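Local coordinates for protein fumarylacetoacetate hydrolase (Burkholderia xenovorans, PDB 5TI1) that probably hydrolyses fumarylacetoacetate to fumarate and acetoacetate, the last step of phenylalanine and tyrosine breakdown, at a magnesium-containing active site, at residues Thr344-Met349 against Ser375-Pro381; Thr340-Thr344 against Asp384-Leu389; Glu226-Gly230 against Leu257-Trp261. All coordinates share one frame; numbering follows the deposited sequence.

Interaction 1. Residues Thr344-Met349 against Ser375-Pro381; sequences TNFKHM and SGTISGP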
ATOM      1  N   THR B 344     -27.503  -1.840   9.527  1.00 41.85           N
ATOM      2  CA  THR B 344     -27.475  -0.504   8.932  1.00 48.94           C
ATOM      3  C   THR B 344     -27.560  -0.635   7.412  1.00 48.70           C
ATOM      4  O   THR B 344     -27.990  -1.669   6.889  1.00 42.19           O
ATOM      5  CB  THR B 344     -26.228   0.270   9.396  1.00 52.91           C
ATOM      6  OG1 THR B 344     -26.318   1.629   8.948  1.00 41.65           O
ATOM      7  CG2 THR B 344     -24.964  -0.351   8.830  1.00 39.01           C
ATOM      8  N   ASN B 345     -27.164   0.424   6.700  1.00 45.54           N
ATOM      9  CA  ASN B 345     -27.260   0.470   5.249  1.00 41.81           C
ATOM     10  C   ASN B 345     -26.143   1.344   4.697  1.00 40.59           C
ATOM     11  O   ASN B 345     -25.836   2.398   5.257  1.00 41.57           O
ATOM     12  CB  ASN B 345     -28.625   1.017   4.786  1.00 47.54           C
ATOM     13  CG  ASN B 345     -28.930   0.670   3.334  1.00 44.13           C
ATOM     14  OD1 ASN B 345     -28.254   1.137   2.413  1.00 43.31           O
ATOM     15  ND2 ASN B 345     -29.942  -0.172   3.128  1.00 45.32           N
ATOM     16  N   PHE B 346     -25.544   0.894   3.594  1.00 39.53           N
ATOM     17  CA  PHE B 346     -24.512   1.665   2.911  1.00 38.43           C
ATOM     18  C   PHE B 346     -25.048   2.991   2.355  1.00 44.22           C
ATOM     19  O   PHE B 346     -24.273   3.932   2.156  1.00 41.16           O
ATOM     20  CB  PHE B 346     -23.915   0.784   1.808  1.00 37.31           C
ATOM     21  CG  PHE B 346     -22.799   1.425   1.023  1.00 38.70           C
ATOM     22  CD1 PHE B 346     -21.604   1.764   1.631  1.00 34.81           C
ATOM     23  CD2 PHE B 346     -22.935   1.639  -0.344  1.00 40.32           C
ATOM     24  CE1 PHE B 346     -20.559   2.331   0.887  1.00 33.76           C
ATOM     25  CE2 PHE B 346     -21.900   2.204  -1.089  1.00 45.20           C
ATOM     26  CZ  PHE B 346     -20.710   2.545  -0.477  1.00 33.98           C
ATOM     27  N   LYS B 347     -26.360   3.110   2.148  1.00 41.43           N
ATOM     28  CA  LYS B 347     -26.903   4.326   1.544  1.00 42.73           C
ATOM     29  C   LYS B 347     -26.716   5.567   2.409  1.00 48.35           C
ATOM     30  O   LYS B 347     -26.883   6.674   1.894  1.00 49.68           O
ATOM     31  CB  LYS B 347     -28.393   4.150   1.233  1.00 44.73           C
ATOM     32  CG  LYS B 347     -29.303   4.146   2.443  1.00 46.11           C
ATOM     33  CD  LYS B 347     -30.708   3.740   2.035  1.00 48.04           C
ATOM     34  CE  LYS B 347     -31.644   3.652   3.233  1.00 49.50           C
ATOM     35  NZ  LYS B 347     -33.064   3.597   2.805  1.00 55.38           N
ATOM     36  N   HIS B 348     -26.349   5.423   3.688  1.00 42.63           N
ATOM     37  CA  HIS B 348     -26.232   6.574   4.580  1.00 43.22           C
ATOM     38  C   HIS B 348     -24.908   7.324   4.457  1.00 41.86           C
ATOM     39  O   HIS B 348     -24.760   8.385   5.076  1.00 42.43           O
ATOM     40  CB  HIS B 348     -26.415   6.132   6.028  1.00 43.50           C
ATOM     41  CG  HIS B 348     -27.743   5.503   6.289  1.00 48.60           C
ATOM     42  ND1 HIS B 348     -28.927   6.105   5.924  1.00 46.99           N
ATOM     43  CD2 HIS B 348     -28.079   4.325   6.866  1.00 50.57           C
ATOM     44  CE1 HIS B 348     -29.938   5.330   6.273  1.00 52.00           C
ATOM     45  NE2 HIS B 348     -29.450   4.242   6.846  1.00 54.21           N
ATOM     46  N   MET B 349     -23.948   6.805   3.703  1.00 40.19           N
ATOM     47  CA  MET B 349     -22.647   7.464   3.612  1.00 38.90           C
ATOM     48  C   MET B 349     -22.762   8.866   3.009  1.00 39.75           C
ATOM     49  O   MET B 349     -23.496   9.096   2.042  1.00 40.64           O
ATOM     50  CB  MET B 349     -21.689   6.603   2.796  1.00 37.14           C
ATOM     51  CG  MET B 349     -21.396   5.250   3.439  1.00 36.21           C
ATOM     52  SD  MET B 349     -20.814   5.341   5.160  1.00 37.96           S
ATOM     53  CE  MET B 349     -19.044   5.125   4.911  1.00 40.89           C
ATOM     54  N   SER B 375     -14.862   2.058   2.527  1.00 28.96           N
ATOM     55  CA  SER B 375     -15.780   3.185   2.651  1.00 31.93           C
ATOM     56  C   SER B 375     -15.504   4.019   3.893  1.00 32.03           C
ATOM     57  O   SER B 375     -15.872   5.198   3.929  1.00 30.41           O
ATOM     58  CB  SER B 375     -17.225   2.676   2.687  1.00 30.45           C
ATOM     59  OG  SER B 375     -17.416   1.806   3.795  1.00 30.47           O
ATOM     60  N   GLY B 376     -14.850   3.445   4.893  1.00 28.89           N
ATOM     61  CA  GLY B 376     -14.960   3.932   6.250  1.00 31.28           C
ATOM     62  C   GLY B 376     -16.132   3.279   6.965  1.00 30.50           C
ATOM     63  O   GLY B 376     -17.070   2.781   6.346  1.00 31.67           O
ATOM     64  N   THR B 377     -16.052   3.263   8.298  1.00 30.80           N
ATOM     65  CA  THR B 377     -17.087   2.649   9.135  1.00 31.74           C
ATOM     66  C   THR B 377     -18.469   3.178   8.787  1.00 33.24           C
ATOM     67  O   THR B 377     -18.710   4.382   8.834  1.00 42.59           O
ATOM     68  CB  THR B 377     -16.817   2.910  10.618  1.00 36.40           C
ATOM     69  OG1 THR B 377     -15.521   2.428  10.969  1.00 36.18           O
ATOM     70  CG2 THR B 377     -17.867   2.198  11.473  1.00 34.19           C
ATOM     71  N   ILE B 378     -19.382   2.272   8.464  1.00 33.65           N
ATOM     72  CA  ILE B 378     -20.733   2.630   8.047  1.00 35.16           C
ATOM     73  C   ILE B 378     -21.634   2.642   9.279  1.00 41.81           C
ATOM     74  O   ILE B 378     -21.906   1.597   9.878  1.00 46.40           O
ATOM     75  CB  ILE B 378     -21.257   1.659   6.986  1.00 42.26           C
ATOM     76  CG1 ILE B 378     -20.289   1.617   5.801  1.00 33.73           C
ATOM     77  CG2 ILE B 378     -22.665   2.063   6.551  1.00 38.47           C
ATOM     78  CD1 ILE B 378     -20.473   0.428   4.893  1.00 37.08           C
ATOM     79  N   SER B 379     -22.097   3.825   9.666  1.00 41.22           N
ATOM     80  CA  SER B 379     -22.982   3.977  10.811  1.00 41.19           C
ATOM     81  C   SER B 379     -24.251   4.696  10.388  1.00 41.10           C
ATOM     82  O   SER B 379     -24.202   5.679   9.633  1.00 41.40           O
ATOM     83  CB  SER B 379     -22.297   4.733  11.949  1.00 40.27           C
ATOM     84  OG  SER B 379     -21.341   3.898  12.578  1.00 38.83           O
ATOM     85  N   GLY B 380     -25.384   4.195  10.874  1.00 42.34           N
ATOM     86  CA  GLY B 380     -26.672   4.695  10.465  1.00 51.95           C
ATOM     87  C   GLY B 380     -27.277   5.667  11.455  1.00 55.23           C
ATOM     88  O   GLY B 380     -26.608   6.174  12.361  1.00 55.04           O
ATOM     89  N   PRO B 381     -28.571   5.948  11.289  1.00 57.03           N
ATOM     90  CA  PRO B 381     -29.230   6.943  12.144  1.00 61.52           C
ATOM     91  C   PRO B 381     -29.516   6.451  13.555  1.00 63.43           C
ATOM     92  O   PRO B 381     -29.420   7.225  14.510  1.00 65.50           O
ATOM     93  CB  PRO B 381     -30.535   7.242  11.390  1.00 61.69           C
ATOM     94  CG  PRO B 381     -30.312   6.737   9.989  1.00 59.82           C
ATOM     95  CD  PRO B 381     -29.416   5.555  10.150  1.00 58.77           C
TER
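Ile-378 fills the middle of this contact, meeting Thr-344, Asn-345, Phe-346 and Met-349 in the buried core of the FAH-family C-terminal domain, where the end of strand 339-345 turns through a 3-10 segment opposite the loop that follows strand 372-374. Its branches spread over all four residues. CG2 of Ile-378 lies 3.4 Å from the carbonyl O of Asn-345 and 4.0 Å from CG2 of Thr-344, CD1 comes to the edge of the Phe-346 ring at CD1, 3.7 Å away, and CG1 of Ile-378 lies 3.8 Å from SD of Met-349, whose side chain crosses it at about a right angle. Met-349 suits the place because an unbranched chain bent at chi2 and chi3 can bring its methyl CE to Ser-375, 3.3 Å from that residue's carbonyl O. At the partly exposed end, CD of Pro-381 sits over one face of the His-348 imidazole, a CH-pi contact 3.8 Å from the ring centroid. Gly-380, lacking a side chain, lets OG1 of Thr-344 and the His-348 ring come close to the loop backbone.

Further out, Thr-377, a predicted substrate-binding residue, turns to the other side of the loop, against Glu-226 and His-160. Asn-345 opens the 3-10 segment with an Asx turn: the Lys-347 N-H meets a lone pair of Asn-345 OD1 in the carbonyl plane at 2.7 Å, with an N-H...O angle of 164°.

Interaction 2. Residues Thr340-Thr344 against Asp384-Leu389; sequences TITRT and DSFGSL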
ATOM      1  N   THR B 340     -27.032 -10.780  16.616  1.00 40.19           N
ATOM      2  CA  THR B 340     -26.844  -9.592  15.787  1.00 45.31           C
ATOM      3  C   THR B 340     -26.569  -8.384  16.675  1.00 40.24           C
ATOM      4  O   THR B 340     -27.241  -8.177  17.687  1.00 41.46           O
ATOM      5  CB  THR B 340     -28.069  -9.349  14.906  1.00 50.90           C
ATOM      6  OG1 THR B 340     -28.286 -10.485  14.055  1.00 50.39           O
ATOM      7  CG2 THR B 340     -27.856  -8.117  14.038  1.00 41.23           C
ATOM      8  N   ILE B 341     -25.552  -7.605  16.327  1.00 39.13           N
ATOM      9  CA  ILE B 341     -25.174  -6.449  17.128  1.00 42.66           C
ATOM     10  C   ILE B 341     -25.405  -5.128  16.409  1.00 44.16           C
ATOM     11  O   ILE B 341     -25.413  -4.077  17.071  1.00 40.50           O
ATOM     12  CB  ILE B 341     -23.709  -6.544  17.598  1.00 37.79           C
ATOM     13  CG1 ILE B 341     -22.755  -6.547  16.393  1.00 37.43           C
ATOM     14  CG2 ILE B 341     -23.536  -7.765  18.513  1.00 37.55           C
ATOM     15  CD1 ILE B 341     -21.313  -6.208  16.746  1.00 39.20           C
ATOM     16  N   THR B 342     -25.584  -5.136  15.090  1.00 41.41           N
ATOM     17  CA  THR B 342     -25.981  -3.916  14.406  1.00 42.99           C
ATOM     18  C   THR B 342     -26.625  -4.271  13.072  1.00 45.67           C
ATOM     19  O   THR B 342     -26.376  -5.344  12.514  1.00 39.78           O
ATOM     20  CB  THR B 342     -24.789  -2.970  14.212  1.00 42.06           C
ATOM     21  OG1 THR B 342     -25.263  -1.692  13.774  1.00 42.64           O
ATOM     22  CG2 THR B 342     -23.783  -3.539  13.208  1.00 37.44           C
ATOM     23  N   ARG B 343     -27.489  -3.369  12.595  1.00 41.93           N
ATOM     24  CA  ARG B 343     -28.093  -3.448  11.268  1.00 42.39           C
ATOM     25  C   ARG B 343     -28.104  -2.038  10.695  1.00 42.82           C
ATOM     26  O   ARG B 343     -28.644  -1.131  11.330  1.00 44.08           O
ATOM     27  CB  ARG B 343     -29.524  -4.002  11.324  1.00 45.57           C
ATOM     28  CG  ARG B 343     -29.684  -5.392  11.943  1.00 46.79           C
ATOM     29  CD  ARG B 343     -31.175  -5.720  12.178  1.00 46.12           C
ATOM     30  NE  ARG B 343     -31.373  -7.097  12.632  1.00 74.97           N
ATOM     31  CZ  ARG B 343     -31.230  -7.509  13.892  1.00 73.97           C
ATOM     32  NH1 ARG B 343     -30.877  -6.651  14.842  1.00 79.09           N
ATOM     33  NH2 ARG B 343     -31.427  -8.786  14.206  1.00 65.12           N
ATOM     34  N   THR B 344     -27.503  -1.840   9.527  1.00 41.85           N
ATOM     35  CA  THR B 344     -27.475  -0.504   8.932  1.00 48.94           C
ATOM     36  C   THR B 344     -27.560  -0.635   7.412  1.00 48.70           C
ATOM     37  O   THR B 344     -27.990  -1.669   6.889  1.00 42.19           O
ATOM     38  CB  THR B 344     -26.228   0.270   9.396  1.00 52.91           C
ATOM     39  OG1 THR B 344     -26.318   1.629   8.948  1.00 41.65           O
ATOM     40  CG2 THR B 344     -24.964  -0.351   8.830  1.00 39.01           C
ATOM     41  N   ASP B 384     -28.987   1.250  17.033  1.00 55.30           N
ATOM     42  CA  ASP B 384     -28.761  -0.148  16.685  1.00 55.66           C
ATOM     43  C   ASP B 384     -28.154  -0.304  15.290  1.00 50.02           C
ATOM     44  O   ASP B 384     -28.164  -1.408  14.733  1.00 44.31           O
ATOM     45  CB  ASP B 384     -30.071  -0.949  16.809  1.00 54.60           C
ATOM     46  CG  ASP B 384     -31.192  -0.418  15.903  1.00 55.48           C
ATOM     47  OD1 ASP B 384     -30.980   0.574  15.181  1.00 59.35           O
ATOM     48  OD2 ASP B 384     -32.300  -1.001  15.912  1.00 59.99           O
ATOM     49  N   SER B 385     -27.613   0.780  14.724  1.00 44.69           N
ATOM     50  CA  SER B 385     -27.113   0.780  13.356  1.00 43.53           C
ATOM     51  C   SER B 385     -25.682   1.297  13.243  1.00 44.72           C
ATOM     52  O   SER B 385     -25.226   1.579  12.127  1.00 43.31           O
ATOM     53  CB  SER B 385     -28.030   1.615  12.453  1.00 44.90           C
ATOM     54  OG  SER B 385     -27.908   2.989  12.754  1.00 45.60           O
ATOM     55  N   PHE B 386     -24.963   1.436  14.353  1.00 41.87           N
ATOM     56  CA  PHE B 386     -23.590   1.915  14.291  1.00 42.70           C
ATOM     57  C   PHE B 386     -22.661   0.789  13.857  1.00 43.07           C
ATOM     58  O   PHE B 386     -22.916  -0.393  14.113  1.00 45.07           O
ATOM     59  CB  PHE B 386     -23.141   2.468  15.643  1.00 43.61           C
ATOM     60  CG  PHE B 386     -24.019   3.562  16.177  1.00 42.48           C
ATOM     61  CD1 PHE B 386     -24.793   4.334  15.324  1.00 45.65           C
ATOM     62  CD2 PHE B 386     -24.071   3.823  17.537  1.00 45.52           C
ATOM     63  CE1 PHE B 386     -25.612   5.340  15.816  1.00 48.32           C
ATOM     64  CE2 PHE B 386     -24.891   4.832  18.035  1.00 45.35           C
ATOM     65  CZ  PHE B 386     -25.658   5.590  17.172  1.00 49.34           C
ATOM     66  N   GLY B 387     -21.573   1.161  13.194  1.00 37.02           N
ATOM     67  CA  GLY B 387     -20.681   0.199  12.584  1.00 35.36           C
ATOM     68  C   GLY B 387     -19.487  -0.229  13.404  1.00 34.48           C
ATOM     69  O   GLY B 387     -18.567  -0.839  12.844  1.00 33.48           O
ATOM     70  N   SER B 388     -19.464   0.050  14.707  1.00 36.27           N
ATOM     71  CA  SER B 388     -18.356  -0.376  15.546  1.00 33.98           C
ATOM     72  C   SER B 388     -18.842  -0.577  16.973  1.00 39.80           C
ATOM     73  O   SER B 388     -19.768   0.097  17.420  1.00 38.57           O
ATOM     74  CB  SER B 388     -17.213   0.647  15.529  1.00 42.28           C
ATOM     75  OG  SER B 388     -17.605   1.850  16.170  1.00 36.66           O
ATOM     76  N   LEU B 389     -18.194  -1.502  17.693  1.00 37.97           N
ATOM     77  CA  LEU B 389     -18.485  -1.642  19.116  1.00 35.27           C
ATOM     78  C   LEU B 389     -18.158  -0.365  19.870  1.00 40.92           C
ATOM     79  O   LEU B 389     -18.828  -0.044  20.858  1.00 37.46           O
ATOM     80  CB  LEU B 389     -17.720  -2.822  19.724  1.00 34.35           C
ATOM     81  CG  LEU B 389     -18.216  -4.246  19.470  1.00 37.34           C
ATOM     82  CD1 LEU B 389     -19.672  -4.379  19.857  1.00 44.42           C
ATOM     83  CD2 LEU B 389     -18.017  -4.660  18.025  1.00 42.64           C
TER
HETATM   84  O   HOH W   1     -31.273  -0.663  12.432  1.00 40.56           O
HETATM   85  O   HOH W   2     -29.952  -3.920  15.362  1.00 44.01           O
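Thr-342 and Arg-343 receive the loop 384-389 at two of its carbonyls. The hydroxyl of Thr-342, anti to its own backbone N (chi1 -169°), extends from strand 339-345 between two carbonyl oxygens: OG1 of Thr-342 is 2.7 Å from Phe-386 O and 3.1 Å from Asp-384 O. A threonine fits here because its short, beta-branched side chain reaches the loop carbonyls from a strand, with CB and CG2 merely near Phe-386 O.

Asp-384 O also accepts a nearly straight bond from the Arg-343 backbone N, 3.0 Å long at 165°, with the donor in the carbonyl plane. The Arg-343 side chain runs nearly extended through chi3, and its guanidinium lies flat over CG2 of Thr-340, with a long, weak ion pair to Glu-327. Each of two waters ties one side chain to the other residue's backbone carbonyl: Arg-343 NH1 to Asp-384 O, and, weakly, Asp-384 OD1 to Arg-343 O. The opposite charges stay apart, NH1 of Arg-343 being 5.9 Å from OD2 of Asp-384.

Ser-385 is small enough for its CB to sit 3.0 Å from Arg-343 O, and its hydroxyl turns away to Thr-382 O. Farther along, the side chains of Ile-341 and Leu-389 cross at about a right angle beside Leu-392. CG1 of Ile-341 stands between N and the carbonyl carbon (chi1 63°), and an extended chi2 carries CD1 to within 3.9 Å of Leu-389 CD2. In this FAH-family C-terminal domain, the loop after strand 372-374 is thus bound to strand 339-345 before entering the helix N-capped by Ser-388.

Interaction 3. Residues Glu226-Gly230 against Leu257-Trp261; sequences ELETG and LLNDW. With MG (magnesium ion), chain K; NA (sodium ion), chain L.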
ATOM      1  N   GLU B 226     -14.636  -2.638  12.233  1.00 31.08           N
ATOM      2  CA  GLU B 226     -15.167  -1.480  11.522  1.00 29.05           C
ATOM      3  C   GLU B 226     -15.946  -2.029  10.342  1.00 33.07           C
ATOM      4  O   GLU B 226     -15.350  -2.573   9.402  1.00 28.18           O
ATOM      5  CB  GLU B 226     -14.070  -0.510  11.074  1.00 28.46           C
ATOM      6  CG  GLU B 226     -13.335   0.122  12.250  1.00 39.81           C
ATOM      7  CD  GLU B 226     -12.751   1.483  11.933  1.00 40.22           C
ATOM      8  OE1 GLU B 226     -12.667   2.326  12.852  1.00 39.00           O
ATOM      9  OE2 GLU B 226     -12.381   1.709  10.772  1.00 39.58           O
ATOM     10  N   LEU B 227     -17.275  -1.940  10.431  1.00 30.40           N
ATOM     11  CA  LEU B 227     -18.154  -2.384   9.359  1.00 40.23           C
ATOM     12  C   LEU B 227     -18.019  -1.436   8.180  1.00 38.24           C
ATOM     13  O   LEU B 227     -18.282  -0.235   8.314  1.00 36.37           O
ATOM     14  CB  LEU B 227     -19.605  -2.428   9.839  1.00 32.35           C
ATOM     15  CG  LEU B 227     -20.649  -2.456   8.715  1.00 41.55           C
ATOM     16  CD1 LEU B 227     -20.625  -3.781   7.990  1.00 41.05           C
ATOM     17  CD2 LEU B 227     -22.034  -2.211   9.286  1.00 39.52           C
ATOM     18  N   GLU B 228     -17.604  -1.974   7.032  1.00 29.90           N
ATOM     19  CA  GLU B 228     -17.378  -1.172   5.838  1.00 29.72           C
ATOM     20  C   GLU B 228     -17.713  -1.985   4.597  1.00 29.65           C
ATOM     21  O   GLU B 228     -17.882  -3.204   4.647  1.00 30.35           O
ATOM     22  CB  GLU B 228     -15.918  -0.711   5.739  1.00 28.47           C
ATOM     23  CG  GLU B 228     -15.380  -0.020   6.976  1.00 37.25           C
ATOM     24  CD  GLU B 228     -14.031   0.603   6.738  1.00 31.61           C
ATOM     25  OE1 GLU B 228     -13.304   0.856   7.719  1.00 27.23           O
ATOM     26  OE2 GLU B 228     -13.704   0.835   5.560  1.00 29.37           O
ATOM     27  N   THR B 229     -17.780  -1.295   3.465  1.00 29.79           N
ATOM     28  CA  THR B 229     -17.665  -1.941   2.169  1.00 32.24           C
ATOM     29  C   THR B 229     -16.341  -1.542   1.524  1.00 35.32           C
ATOM     30  O   THR B 229     -15.759  -0.494   1.825  1.00 31.15           O
ATOM     31  CB  THR B 229     -18.805  -1.549   1.235  1.00 30.68           C
ATOM     32  OG1 THR B 229     -18.656  -0.173   0.908  1.00 30.87           O
ATOM     33  CG2 THR B 229     -20.180  -1.769   1.908  1.00 32.13           C
ATOM     34  N   GLY B 230     -15.865  -2.386   0.620  1.00 27.76           N
ATOM     35  CA  GLY B 230     -14.728  -1.999  -0.193  1.00 26.58           C
ATOM     36  C   GLY B 230     -15.079  -2.115  -1.655  1.00 36.24           C
ATOM     37  O   GLY B 230     -15.673  -3.117  -2.067  1.00 38.71           O
ATOM     38  N   LEU B 257     -17.645  -6.874   1.127  1.00 28.69           N
ATOM     39  CA  LEU B 257     -17.717  -6.461   2.523  1.00 39.49           C
ATOM     40  C   LEU B 257     -16.310  -6.396   3.104  1.00 32.85           C
ATOM     41  O   LEU B 257     -15.427  -7.155   2.708  1.00 26.51           O
ATOM     42  CB  LEU B 257     -18.567  -7.438   3.334  1.00 29.47           C
ATOM     43  CG  LEU B 257     -19.998  -7.666   2.815  1.00 35.31           C
ATOM     44  CD1 LEU B 257     -20.686  -8.775   3.590  1.00 31.60           C
ATOM     45  CD2 LEU B 257     -20.804  -6.393   2.887  1.00 32.50           C
ATOM     46  N   LEU B 258     -16.105  -5.490   4.059  1.00 27.34           N
ATOM     47  CA  LEU B 258     -14.764  -5.188   4.558  1.00 26.23           C
ATOM     48  C   LEU B 258     -14.841  -4.899   6.049  1.00 26.50           C
ATOM     49  O   LEU B 258     -15.555  -3.984   6.473  1.00 28.70           O
ATOM     50  CB  LEU B 258     -14.146  -4.001   3.800  1.00 25.84           C
ATOM     51  CG  LEU B 258     -12.650  -3.690   4.004  1.00 28.08           C
ATOM     52  CD1 LEU B 258     -12.072  -2.899   2.800  1.00 25.40           C
ATOM     53  CD2 LEU B 258     -12.398  -2.925   5.287  1.00 24.82           C
ATOM     54  N   ASN B 259     -14.113  -5.684   6.845  1.00 25.86           N
ATOM     55  CA  ASN B 259     -13.997  -5.465   8.278  1.00 26.05           C
ATOM     56  C   ASN B 259     -12.584  -4.970   8.553  1.00 28.42           C
ATOM     57  O   ASN B 259     -11.625  -5.751   8.519  1.00 26.29           O
ATOM     58  CB  ASN B 259     -14.295  -6.740   9.069  1.00 26.22           C
ATOM     59  CG  ASN B 259     -14.253  -6.511  10.575  1.00 31.76           C
ATOM     60  OD1 ASN B 259     -13.964  -5.395  11.031  1.00 27.53           O
ATOM     61  ND2 ASN B 259     -14.558  -7.563  11.359  1.00 26.78           N
ATOM     62  N   ASP B 260     -12.461  -3.674   8.842  1.00 28.62           N
ATOM     63  CA  ASP B 260     -11.167  -3.064   9.144  1.00 24.72           C
ATOM     64  C   ASP B 260     -10.917  -3.185  10.644  1.00 26.85           C
ATOM     65  O   ASP B 260     -11.154  -2.257  11.423  1.00 28.55           O
ATOM     66  CB  ASP B 260     -11.145  -1.608   8.681  1.00 29.03           C
ATOM     67  CG  ASP B 260      -9.857  -0.891   9.056  1.00 35.01           C
ATOM     68  OD1 ASP B 260      -8.822  -1.575   9.242  1.00 30.98           O
ATOM     69  OD2 ASP B 260      -9.887   0.358   9.184  1.00 32.51           O
ATOM     70  N   TRP B 261     -10.438  -4.365  11.052  1.00 27.31           N
ATOM     71  CA  TRP B 261     -10.137  -4.619  12.456  1.00 24.68           C
ATOM     72  C   TRP B 261      -9.268  -3.508  13.034  1.00 29.28           C
ATOM     73  O   TRP B 261      -8.276  -3.097  12.426  1.00 31.82           O
ATOM     74  CB  TRP B 261      -9.429  -5.965  12.616  1.00 29.02           C
ATOM     75  CG  TRP B 261     -10.129  -7.142  12.002  1.00 29.38           C
ATOM     76  CD1 TRP B 261      -9.902  -7.679  10.762  1.00 24.58           C
ATOM     77  CD2 TRP B 261     -11.154  -7.946  12.605  1.00 26.96           C
ATOM     78  NE1 TRP B 261     -10.733  -8.758  10.554  1.00 30.42           N
ATOM     79  CE2 TRP B 261     -11.507  -8.947  11.670  1.00 29.17           C
ATOM     80  CE3 TRP B 261     -11.808  -7.917  13.837  1.00 25.58           C
ATOM     81  CZ2 TRP B 261     -12.470  -9.920  11.940  1.00 30.54           C
ATOM     82  CZ3 TRP B 261     -12.777  -8.879  14.102  1.00 27.44           C
ATOM     83  CH2 TRP B 261     -13.094  -9.871  13.158  1.00 28.65           C
TER
HETATM   84 MG    MG K 501     -11.633   1.902   8.742  1.00 28.96          MG
HETATM   85 NA    NA L 502      -7.573  -3.428  10.018  0.78 22.53          NA
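Glu-226, Glu-228 and Asp-260 bring one carboxylate oxygen each to a magnesium ion across two antiparallel strands, 223-233 and 252-263, in the FAH-family C-terminal domain. This is the acidic metal site of the family, completed by Asp-153.

Metal bonds come first. OE2 of Glu-226 and OE1 of Glu-228 each lie 2.2 Å from the magnesium, and OD2 of Asp-260 lies 2.4 Å away. The glutamates are long enough to reach it from their strand, both extended beyond CG, whereas the shorter aspartate comes from the facing one. Asp-260 stands beside Glu-226 with the two carboxylate planes 88° apart; the close approach of their like-charged oxygens is presumably offset by the cation both bind. Asp-260 bridges the metals, for its OD1 binds a sodium ion at 2.4 Å, together with the carbonyl O of Trp-261; Lys-280 O, Ala-283 O and Thr-284 OG1 complete that site. Glu-226 keeps OE1 for a salt bridge with Arg-264, and Glu-228 gives OE2 to Gly-376 N.

In packing, Leu-258 lies alongside Glu-228, its CD2 4.0 Å from OE2 of Glu-228, and CD1 fits over Gly-230, which has no side chain in its way.

Among the hydrogen bonds, Glu-228 and Leu-258 form an antiparallel hydrogen-bonded pair, though the bond from Glu-228 N is weak. Past it, Asp-260 N uses an in-plane lone pair of Glu-226 O, which keeps the two backbones in register where their carboxylates meet the magnesium. CB of Asn-259 leaves on the side of Leu-227, but the amide, with CG anti to N (chi1 -177°), turns back: OD1 of Asn-259 accepts from Glu-226 N at 3.1 Å, the donor tilted 26° from the amide plane.

In the fold
Followed from the N terminus, the chain first closes interaction 3, a loop from 226-230 to 257-261 that joins two neighbouring strands of the central mixed sheet. Strand 339-345 comes next and opens two loops that share Thr-344: interaction 1 is the inner, ending at 375-381, and interaction 2 the outer, ending at 384-389. The long loop after strand 372-374 thus lies between this strand and the metal-bearing one. It bonds to 223-233 through Ile-378 N to Leu-227 O and Leu-227 N to Gly-387 O, while Ser-379 OG to Gly-387 N ties its own parts together. Two sheets of the C-terminal domain are thereby joined beside the magnesium.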